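Local structure of proline iminopeptidase (3WMR) at residues Ser292-Pro295 with His296-Glu299; Arg196-Asp200 with Arg201-Arg205; Ala167-Pro170 with Pro171-Glu175. The protein is an amidohydrolase that acts on polyketide substrates and probably releases N-terminal proline from peptides. All coordinates share one frame; numbering follows the deposited sequence.

Contact 1 of 3, residues Ser292-Pro295 with His296-Glu299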
ATOM      1  N   SER A 292       4.072   7.618  10.972  1.00 27.27           N
ATOM      2  CA  SER A 292       3.829   8.260   9.688  1.00 26.95           C
ATOM      3  C   SER A 292       3.214   7.232   8.742  1.00 26.07           C
ATOM      4  O   SER A 292       2.062   6.834   8.921  1.00 25.45           O
ATOM      5  CB  SER A 292       5.117   8.877   9.125  1.00 27.44           C
ATOM      6  OG  SER A 292       6.115   7.895   8.904  1.00 27.88           O
ATOM      7  N   HIS A 293       3.972   6.802   7.743  1.00 25.55           N
ATOM      8  CA  HIS A 293       3.426   5.986   6.662  1.00 24.60           C
ATOM      9  C   HIS A 293       3.481   4.490   6.934  1.00 24.50           C
ATOM     10  O   HIS A 293       2.799   3.709   6.255  1.00 23.27           O
ATOM     11  CB  HIS A 293       4.178   6.307   5.361  1.00 24.15           C
ATOM     12  CG  HIS A 293       3.432   5.942   4.124  1.00 23.98           C
ATOM     13  ND1 HIS A 293       2.246   6.545   3.765  1.00 24.43           N
ATOM     14  CD2 HIS A 293       3.724   5.067   3.136  1.00 23.89           C
ATOM     15  CE1 HIS A 293       1.829   6.045   2.619  1.00 23.29           C
ATOM     16  NE2 HIS A 293       2.704   5.142   2.220  1.00 23.97           N
ATOM     17  N   VAL A 294       4.274   4.075   7.926  1.00 25.42           N
ATOM     18  CA  VAL A 294       4.412   2.655   8.226  1.00 25.02           C
ATOM     19  C   VAL A 294       4.191   2.339   9.707  1.00 25.77           C
ATOM     20  O   VAL A 294       5.104   1.838  10.371  1.00 25.73           O
ATOM     21  CB  VAL A 294       5.772   2.101   7.743  1.00 25.85           C
ATOM     22  CG1 VAL A 294       5.809   2.050   6.224  1.00 25.29           C
ATOM     23  CG2 VAL A 294       6.944   2.916   8.280  1.00 26.32           C
ATOM     24  N   PRO A 295       2.968   2.597  10.219  1.00 24.91           N
ATOM     25  CA  PRO A 295       2.629   2.381  11.636  1.00 25.22           C
ATOM     26  C   PRO A 295       2.823   0.942  12.152  1.00 26.30           C
ATOM     27  O   PRO A 295       3.078   0.729  13.353  1.00 27.97           O
ATOM     28  CB  PRO A 295       1.162   2.804  11.725  1.00 25.14           C
ATOM     29  CG  PRO A 295       0.634   2.764  10.327  1.00 24.15           C
ATOM     30  CD  PRO A 295       1.802   3.061   9.434  1.00 24.44           C
ATOM     31  N   HIS A 296       2.714  -0.032  11.259  1.00 25.46           N
ATOM     32  CA  HIS A 296       2.979  -1.406  11.602  1.00 25.97           C
ATOM     33  C   HIS A 296       4.449  -1.649  12.020  1.00 27.41           C
ATOM     34  O   HIS A 296       4.740  -2.688  12.565  1.00 27.30           O
ATOM     35  CB  HIS A 296       2.601  -2.336  10.449  1.00 25.17           C
ATOM     36  CG  HIS A 296       3.372  -2.099   9.196  1.00 25.09           C
ATOM     37  ND1 HIS A 296       3.100  -1.048   8.336  1.00 24.70           N
ATOM     38  CD2 HIS A 296       4.389  -2.791   8.637  1.00 24.65           C
ATOM     39  CE1 HIS A 296       3.933  -1.095   7.315  1.00 24.20           C
ATOM     40  NE2 HIS A 296       4.719  -2.149   7.466  1.00 25.27           N
ATOM     41  N   LEU A 297       5.340  -0.706  11.693  1.00 28.61           N
ATOM     42  CA  LEU A 297       6.755  -0.743  12.061  1.00 30.78           C
ATOM     43  C   LEU A 297       7.046   0.275  13.149  1.00 31.68           C
ATOM     44  O   LEU A 297       7.783   0.001  14.095  1.00 34.39           O
ATOM     45  CB  LEU A 297       7.625  -0.449  10.830  1.00 30.39           C
ATOM     46  CG  LEU A 297       7.747  -1.608   9.837  1.00 30.29           C
ATOM     47  CD1 LEU A 297       8.434  -1.158   8.564  1.00 30.44           C
ATOM     48  CD2 LEU A 297       8.506  -2.772  10.464  1.00 32.23           C
ATOM     49  N   GLU A 298       6.456   1.453  12.998  1.00 31.25           N
ATOM     50  CA  GLU A 298       6.684   2.572  13.885  1.00 31.19           C
ATOM     51  C   GLU A 298       6.028   2.394  15.235  1.00 32.65           C
ATOM     52  O   GLU A 298       6.619   2.752  16.257  1.00 31.69           O
ATOM     53  CB  GLU A 298       6.214   3.873  13.221  1.00 30.21           C
ATOM     54  CG  GLU A 298       7.062   4.225  12.009  1.00 29.78           C
ATOM     55  CD  GLU A 298       6.386   5.200  11.068  1.00 28.28           C
ATOM     56  OE1 GLU A 298       5.155   5.098  10.895  1.00 26.83           O
ATOM     57  OE2 GLU A 298       7.088   6.081  10.537  1.00 28.60           O
ATOM     58  N   GLU A 299       4.810   1.855  15.247  1.00 32.48           N
ATOM     59  CA  GLU A 299       4.122   1.533  16.501  1.00 34.38           C
ATOM     60  C   GLU A 299       3.629   0.098  16.427  1.00 33.73           C
ATOM     61  O   GLU A 299       2.428  -0.142  16.302  1.00 32.91           O
ATOM     62  CB  GLU A 299       2.954   2.491  16.735  1.00 34.32           C
ATOM     63  CG  GLU A 299       3.386   3.926  16.924  1.00 34.68           C
ATOM     64  CD  GLU A 299       2.241   4.817  17.334  1.00 34.96           C
ATOM     65  OE1 GLU A 299       1.814   4.682  18.486  1.00 36.33           O
ATOM     66  OE2 GLU A 299       1.783   5.661  16.525  1.00 34.24           O
TER

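Contact 2 of 3, residues Arg196-Asp200 with Arg201-Arg205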
ATOM      1  N   ARG A 196      15.243  12.499   1.749  1.00 31.20           N
ATOM      2  CA  ARG A 196      15.314  11.890   3.085  1.00 33.16           C
ATOM      3  C   ARG A 196      14.813  12.797   4.192  1.00 31.42           C
ATOM      4  O   ARG A 196      14.220  12.330   5.154  1.00 32.17           O
ATOM      5  CB  ARG A 196      16.745  11.449   3.390  1.00 35.98           C
ATOM      6  CG  ARG A 196      17.125  10.184   2.648  1.00 38.80           C
ATOM      7  CD  ARG A 196      16.758   8.979   3.478  1.00 40.76           C
ATOM      8  NE  ARG A 196      17.526   9.055   4.713  1.00 45.71           N
ATOM      9  CZ  ARG A 196      17.147   8.569   5.884  1.00 46.24           C
ATOM     10  NH1 ARG A 196      15.994   7.945   6.018  1.00 46.87           N
ATOM     11  NH2 ARG A 196      17.940   8.722   6.930  1.00 48.26           N
ATOM     12  N   ALA A 197      15.047  14.093   4.065  1.00 29.83           N
ATOM     13  CA  ALA A 197      14.410  15.027   4.966  1.00 29.70           C
ATOM     14  C   ALA A 197      12.870  14.878   4.935  1.00 28.18           C
ATOM     15  O   ALA A 197      12.221  15.095   5.950  1.00 28.31           O
ATOM     16  CB  ALA A 197      14.826  16.458   4.639  1.00 30.50           C
ATOM     17  N   PHE A 198      12.285  14.505   3.789  1.00 26.71           N
ATOM     18  CA  PHE A 198      10.819  14.284   3.717  1.00 25.14           C
ATOM     19  C   PHE A 198      10.483  12.910   4.281  1.00 24.72           C
ATOM     20  O   PHE A 198       9.590  12.786   5.104  1.00 25.10           O
ATOM     21  CB  PHE A 198      10.287  14.424   2.268  1.00 24.08           C
ATOM     22  CG  PHE A 198       8.787  14.235   2.128  1.00 23.53           C
ATOM     23  CD1 PHE A 198       8.223  12.959   2.059  1.00 23.39           C
ATOM     24  CD2 PHE A 198       7.944  15.337   2.010  1.00 23.77           C
ATOM     25  CE1 PHE A 198       6.850  12.797   1.904  1.00 23.01           C
ATOM     26  CE2 PHE A 198       6.575  15.178   1.857  1.00 23.12           C
ATOM     27  CZ  PHE A 198       6.032  13.912   1.791  1.00 22.76           C
ATOM     28  N   TYR A 199      11.215  11.883   3.857  1.00 24.98           N
ATOM     29  CA  TYR A 199      10.899  10.511   4.257  1.00 24.93           C
ATOM     30  C   TYR A 199      11.019  10.367   5.772  1.00 26.06           C
ATOM     31  O   TYR A 199      10.156   9.761   6.410  1.00 25.21           O
ATOM     32  CB  TYR A 199      11.786   9.476   3.542  1.00 24.72           C
ATOM     33  CG  TYR A 199      11.299   9.021   2.152  1.00 23.57           C
ATOM     34  CD1 TYR A 199      10.912   9.939   1.187  1.00 23.44           C
ATOM     35  CD2 TYR A 199      11.289   7.676   1.808  1.00 23.12           C
ATOM     36  CE1 TYR A 199      10.471   9.520  -0.080  1.00 22.68           C
ATOM     37  CE2 TYR A 199      10.883   7.244   0.547  1.00 23.21           C
ATOM     38  CZ  TYR A 199      10.473   8.169  -0.389  1.00 22.61           C
ATOM     39  OH  TYR A 199      10.084   7.723  -1.622  1.00 22.52           O
ATOM     40  N   ASP A 200      12.073  10.948   6.344  1.00 26.80           N
ATOM     41  CA  ASP A 200      12.302  10.873   7.787  1.00 28.56           C
ATOM     42  C   ASP A 200      11.150  11.479   8.584  1.00 28.46           C
ATOM     43  O   ASP A 200      10.983  11.142   9.742  1.00 28.52           O
ATOM     44  CB  ASP A 200      13.611  11.570   8.196  1.00 29.55           C
ATOM     45  CG  ASP A 200      14.850  10.937   7.576  1.00 30.91           C
ATOM     46  OD1 ASP A 200      14.789   9.796   7.080  1.00 31.13           O
ATOM     47  OD2 ASP A 200      15.916  11.589   7.591  1.00 33.38           O
ATOM     48  N   ARG A 201      10.342  12.362   7.984  1.00 27.55           N
ATOM     49  CA  ARG A 201       9.204  12.925   8.719  1.00 27.18           C
ATOM     50  C   ARG A 201       7.912  12.171   8.473  1.00 26.23           C
ATOM     51  O   ARG A 201       7.115  11.952   9.408  1.00 24.74           O
ATOM     52  CB  ARG A 201       8.964  14.382   8.343  1.00 28.56           C
ATOM     53  CG  ARG A 201      10.071  15.330   8.750  1.00 30.73           C
ATOM     54  CD  ARG A 201       9.687  16.749   8.371  1.00 31.96           C
ATOM     55  NE  ARG A 201      10.741  17.723   8.660  1.00 31.80           N
ATOM     56  CZ  ARG A 201      10.601  19.032   8.508  1.00 32.61           C
ATOM     57  NH1 ARG A 201       9.456  19.543   8.065  1.00 33.29           N
ATOM     58  NH2 ARG A 201      11.614  19.839   8.779  1.00 33.68           N
ATOM     59  N   HIS A 202       7.684  11.824   7.202  1.00 24.98           N
ATOM     60  CA  HIS A 202       6.366  11.400   6.736  1.00 23.97           C
ATOM     61  C   HIS A 202       6.285   9.996   6.123  1.00 23.74           C
ATOM     62  O   HIS A 202       5.175   9.524   5.859  1.00 22.68           O
ATOM     63  CB  HIS A 202       5.825  12.419   5.721  1.00 23.31           C
ATOM     64  CG  HIS A 202       5.871  13.833   6.202  1.00 23.12           C
ATOM     65  ND1 HIS A 202       6.729  14.770   5.667  1.00 23.66           N
ATOM     66  CD2 HIS A 202       5.176  14.474   7.169  1.00 23.58           C
ATOM     67  CE1 HIS A 202       6.569  15.922   6.290  1.00 23.84           C
ATOM     68  NE2 HIS A 202       5.632  15.771   7.205  1.00 24.31           N
ATOM     69  N   VAL A 203       7.411   9.308   5.915  1.00 23.12           N
ATOM     70  CA  VAL A 203       7.353   7.972   5.294  1.00 22.89           C
ATOM     71  C   VAL A 203       7.767   6.866   6.267  1.00 24.16           C
ATOM     72  O   VAL A 203       7.055   5.867   6.425  1.00 23.81           O
ATOM     73  CB  VAL A 203       8.170   7.893   3.991  1.00 22.53           C
ATOM     74  CG1 VAL A 203       8.188   6.476   3.454  1.00 22.52           C
ATOM     75  CG2 VAL A 203       7.583   8.824   2.924  1.00 22.45           C
ATOM     76  N   CYS A 204       8.930   7.039   6.892  1.00 26.06           N
ATOM     77  CA  CYS A 204       9.425   6.107   7.895  1.00 28.01           C
ATOM     78  C   CYS A 204      10.319   6.860   8.869  1.00 29.91           C
ATOM     79  O   CYS A 204      11.459   7.222   8.541  1.00 30.54           O
ATOM     80  CB  CYS A 204      10.224   4.966   7.251  1.00 29.08           C
ATOM     81  SG  CYS A 204      10.799   3.724   8.452  1.00 32.03           S
ATOM     82  N   ARG A 205       9.796   7.094  10.063  1.00 31.33           N
ATOM     83  CA  ARG A 205      10.529   7.826  11.081  1.00 33.76           C
ATOM     84  C   ARG A 205      11.623   6.999  11.775  1.00 35.09           C
ATOM     85  O   ARG A 205      12.428   7.549  12.528  1.00 35.56           O
ATOM     86  CB  ARG A 205       9.548   8.411  12.096  1.00 34.03           C
ATOM     87  CG  ARG A 205       8.660   9.478  11.481  1.00 33.87           C
ATOM     88  CD  ARG A 205       7.375   9.680  12.243  1.00 33.59           C
ATOM     89  NE  ARG A 205       7.536  10.562  13.389  1.00 34.87           N
ATOM     90  CZ  ARG A 205       7.605  11.888  13.329  1.00 35.66           C
ATOM     91  NH1 ARG A 205       7.573  12.532  12.164  1.00 35.22           N
ATOM     92  NH2 ARG A 205       7.741  12.583  14.449  1.00 36.87           N
TER
HETATM   93  O   HOH W   1      13.513  16.107   8.048  1.00 35.35           O
HETATM   94  O   HOH W   2      12.903   7.730   6.328  1.00 32.64           O

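Contact 3 of 3, residues Ala167-Pro170 with Pro171-Glu175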
ATOM      1  N   ALA A 167       6.568  22.558   1.580  1.00 29.09           N
ATOM      2  CA  ALA A 167       6.711  23.942   2.069  1.00 30.45           C
ATOM      3  C   ALA A 167       7.104  24.056   3.556  1.00 31.25           C
ATOM      4  O   ALA A 167       7.499  25.129   3.999  1.00 31.06           O
ATOM      5  CB  ALA A 167       5.419  24.726   1.820  1.00 30.70           C
ATOM      6  N   LEU A 168       6.952  22.980   4.329  1.00 32.53           N
ATOM      7  CA  LEU A 168       7.382  22.957   5.749  1.00 32.94           C
ATOM      8  C   LEU A 168       8.798  22.411   5.933  1.00 33.33           C
ATOM      9  O   LEU A 168       9.326  22.396   7.049  1.00 34.05           O
ATOM     10  CB  LEU A 168       6.394  22.144   6.595  1.00 33.85           C
ATOM     11  CG  LEU A 168       4.972  22.710   6.656  1.00 34.87           C
ATOM     12  CD1 LEU A 168       4.001  21.677   7.204  1.00 35.74           C
ATOM     13  CD2 LEU A 168       4.923  23.991   7.491  1.00 36.15           C
ATOM     14  N   LEU A 169       9.421  21.962   4.846  1.00 32.01           N
ATOM     15  CA  LEU A 169      10.828  21.562   4.888  1.00 32.01           C
ATOM     16  C   LEU A 169      11.719  22.794   4.949  1.00 32.11           C
ATOM     17  O   LEU A 169      11.260  23.890   4.616  1.00 31.89           O
ATOM     18  CB  LEU A 169      11.181  20.739   3.650  1.00 30.72           C
ATOM     19  CG  LEU A 169      10.487  19.383   3.546  1.00 30.51           C
ATOM     20  CD1 LEU A 169      10.806  18.760   2.207  1.00 30.45           C
ATOM     21  CD2 LEU A 169      10.922  18.450   4.674  1.00 30.94           C
ATOM     22  N   PRO A 170      12.995  22.622   5.347  1.00 32.06           N
ATOM     23  CA  PRO A 170      13.937  23.749   5.303  1.00 33.69           C
ATOM     24  C   PRO A 170      14.059  24.349   3.891  1.00 34.01           C
ATOM     25  O   PRO A 170      13.961  23.615   2.898  1.00 33.27           O
ATOM     26  CB  PRO A 170      15.268  23.126   5.741  1.00 33.51           C
ATOM     27  CG  PRO A 170      14.887  21.916   6.516  1.00 33.59           C
ATOM     28  CD  PRO A 170      13.623  21.402   5.885  1.00 32.55           C
ATOM     29  N   PRO A 171      14.239  25.676   3.797  1.00 34.97           N
ATOM     30  CA  PRO A 171      14.311  26.305   2.474  1.00 34.86           C
ATOM     31  C   PRO A 171      15.329  25.655   1.526  1.00 34.59           C
ATOM     32  O   PRO A 171      15.006  25.414   0.367  1.00 32.33           O
ATOM     33  CB  PRO A 171      14.695  27.751   2.805  1.00 36.10           C
ATOM     34  CG  PRO A 171      14.079  27.981   4.145  1.00 36.79           C
ATOM     35  CD  PRO A 171      14.261  26.682   4.881  1.00 36.31           C
ATOM     36  N   ASP A 172      16.523  25.334   2.016  1.00 34.81           N
ATOM     37  CA  ASP A 172      17.552  24.715   1.170  1.00 36.63           C
ATOM     38  C   ASP A 172      17.135  23.346   0.627  1.00 33.90           C
ATOM     39  O   ASP A 172      17.477  22.997  -0.505  1.00 32.54           O
ATOM     40  CB  ASP A 172      18.921  24.617   1.894  1.00 41.43           C
ATOM     41  CG  ASP A 172      18.928  23.611   3.037  1.00 45.46           C
ATOM     42  OD1 ASP A 172      17.995  23.631   3.870  1.00 49.89           O
ATOM     43  OD2 ASP A 172      19.894  22.815   3.134  1.00 52.03           O
ATOM     44  N   VAL A 173      16.400  22.587   1.437  1.00 31.76           N
ATOM     45  CA  VAL A 173      15.902  21.284   1.032  1.00 31.07           C
ATOM     46  C   VAL A 173      14.892  21.461  -0.095  1.00 29.97           C
ATOM     47  O   VAL A 173      14.961  20.753  -1.095  1.00 29.57           O
ATOM     48  CB  VAL A 173      15.236  20.532   2.210  1.00 31.64           C
ATOM     49  CG1 VAL A 173      14.482  19.310   1.729  1.00 30.09           C
ATOM     50  CG2 VAL A 173      16.289  20.120   3.237  1.00 31.76           C
ATOM     51  N   GLN A 174      13.977  22.412   0.080  1.00 29.20           N
ATOM     52  CA  GLN A 174      12.974  22.734  -0.933  1.00 29.29           C
ATOM     53  C   GLN A 174      13.632  23.066  -2.271  1.00 29.22           C
ATOM     54  O   GLN A 174      13.220  22.543  -3.301  1.00 27.61           O
ATOM     55  CB  GLN A 174      12.108  23.914  -0.488  1.00 29.44           C
ATOM     56  CG  GLN A 174      11.212  23.614   0.700  1.00 30.49           C
ATOM     57  CD  GLN A 174      10.203  24.714   0.956  1.00 31.27           C
ATOM     58  OE1 GLN A 174       9.526  25.181   0.037  1.00 31.15           O
ATOM     59  NE2 GLN A 174      10.089  25.128   2.210  1.00 32.34           N
ATOM     60  N   GLU A 175      14.667  23.915  -2.250  1.00 29.91           N
ATOM     61  CA  GLU A 175      15.374  24.289  -3.479  1.00 31.18           C
ATOM     62  C   GLU A 175      16.099  23.122  -4.121  1.00 30.68           C
ATOM     63  O   GLU A 175      16.083  22.977  -5.345  1.00 30.80           O
ATOM     64  CB  GLU A 175      16.355  25.448  -3.248  1.00 33.17           C
ATOM     65  CG  GLU A 175      15.670  26.738  -2.838  1.00 34.56           C
ATOM     66  CD  GLU A 175      16.543  27.972  -2.982  1.00 36.65           C
ATOM     67  OE1 GLU A 175      17.662  27.890  -3.566  1.00 37.06           O
ATOM     68  OE2 GLU A 175      16.078  29.031  -2.502  1.00 38.16           O
TER

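Contact 1 of 3, residues Ser292-Pro295 with His296-Glu299
E298 starts with CG anti to its own carbonyl carbon (chi1 -66°) and runs extended beyond it, which carries its carboxylate back along the chain to S292, whose OG sits between backbone N and carbonyl carbon (chi1 61°) and turns to meet it. This is the histidine loop of the alpha/beta hydrolase fold, following strand 283-288, and it illustrates how a carboxylate on the next helix can organise a loop that holds a predicted active-site residue, H293. OE2 of E298 takes S292 OG on its syn lone pair at 2.6 Å. OE1, by contrast, is met from above the carboxylate plane by S292 N at 2.7 Å, and a weak bond of 3.3 Å from V294 N adds to the same OE1. Both oxygens are engaged, which should restrain the carboxylate's rotation; R205 N also binds OE2, and this gathering of donors probably favours the ionised form. H293 itself points away from the turn, its ND1 bonded to D266 and its side chain close to S126, so E298 probably bears on it only through the backbone of the neighbouring S292 and V294.

V294 takes the N-cap position of the short helix 295-298. Its O accepts two amides, L297 N at 2.9 Å from above the carbonyl plane and E298 N, nearly straight, within that plane. CG2 of V294 lies 3.6 Å from CD of E298, the side chains crossing at about a right angle. CE1 of H296 approaches CB of V294 at 3.7 Å, while its NE2 bonds to Y62 O. P295 begins the helix, and its O receives E299 N at 2.8 Å.

Contact 2 of 3, residues Arg196-Asp200 with Arg201-Arg205
Y199 O is gripped by two amides, V203 N at 2.8 Å and C204 N at 3.0 Å, the second reaching back five residues rather than the usual four. One residue earlier, F198 O also has two donors, H202 N four residues on, nearly along the C=O axis, and R201 N three on, from well above the carbonyl plane. The side chains follow these pairings. V203 lies beside Y199 and points the same way, with CG2 over the tyrosine face, 3.9 Å from the ring centroid, in a CH-pi contact. The same CG2 touches the edge of the F198 ring, one of whose faces receives H202 edge-on, ND1 over the centre and the planes at 55°. This is a T-shaped pair. R196 NH1 is modelled in a salt bridge with D200 OD1, though the exact place of that carboxylate is doubtful. R205 bends at chi3 so that NH1 meets R201 O on a lone pair, in plane, at 2.9 Å. F198 and H202 also pack on L165 of helix 155-166, while V203 reaches the side chain of H293. The whole exemplifies a helix ending over the predicted active site, within the helical lid typical of S33-family alpha/beta hydrolases.

Contact 3 of 3, residues Ala167-Pro170 with Pro171-Glu175
V173 is the bump of this turn, and L169 and P170 form the hollow that receives it. Its CG1 presses on CD1 of L169 at 3.7 Å, the two side chains crossing at about a right angle, while CG2 lies 4.0 Å from CD of the P170 ring, which runs alongside. V173 also touches A194 and A197 of helix 189-202. Q174 makes a second, polar bump: with CG beside the backbone N (chi1 -67°) and the chain extended, it folds back over the loop, CG lying 3.5 Å from P170 O and CD 3.7 Å from CA of A167. There NE2 donates to L169 O at 2.9 Å, with the acceptor close to the amide plane. With an alanine here, L169 O would probably lose its side-chain donor, and A167 the amide packed against it. P170 holds the N-cap position, and its O takes Q174 N nearly straight at 3.1 Å, V173 N adding a weak bond; P171, with no N-H to offer, suits the first place in helix 171-183. The hydrogen bonds across the turn join neutral amides and carbonyls, so none of them depends on a charged group.

The three contacts run from core to surface. Contact 1 is buried in the hydrolase fold proper, contact 2 is partly buried in the helical insertion, and contact 3 lies at the surface, away from the annotated sites. Each is a helix terminus: contacts 1 and 3 begin helices with a proline behind an N-cap carbonyl, whereas contact 2 finishes helix 189-202. Contact 2 is the middle piece, for its residues V203 and R205 meet contact 1, while R201 NH1 reaches L168 O of contact 3; contacts 1 and 3 stay about 12 Å apart at their nearest atoms. A carboxylate gripped by several donors organises the first, aromatic rings the second, and a neutral amide with aliphatic packing the third.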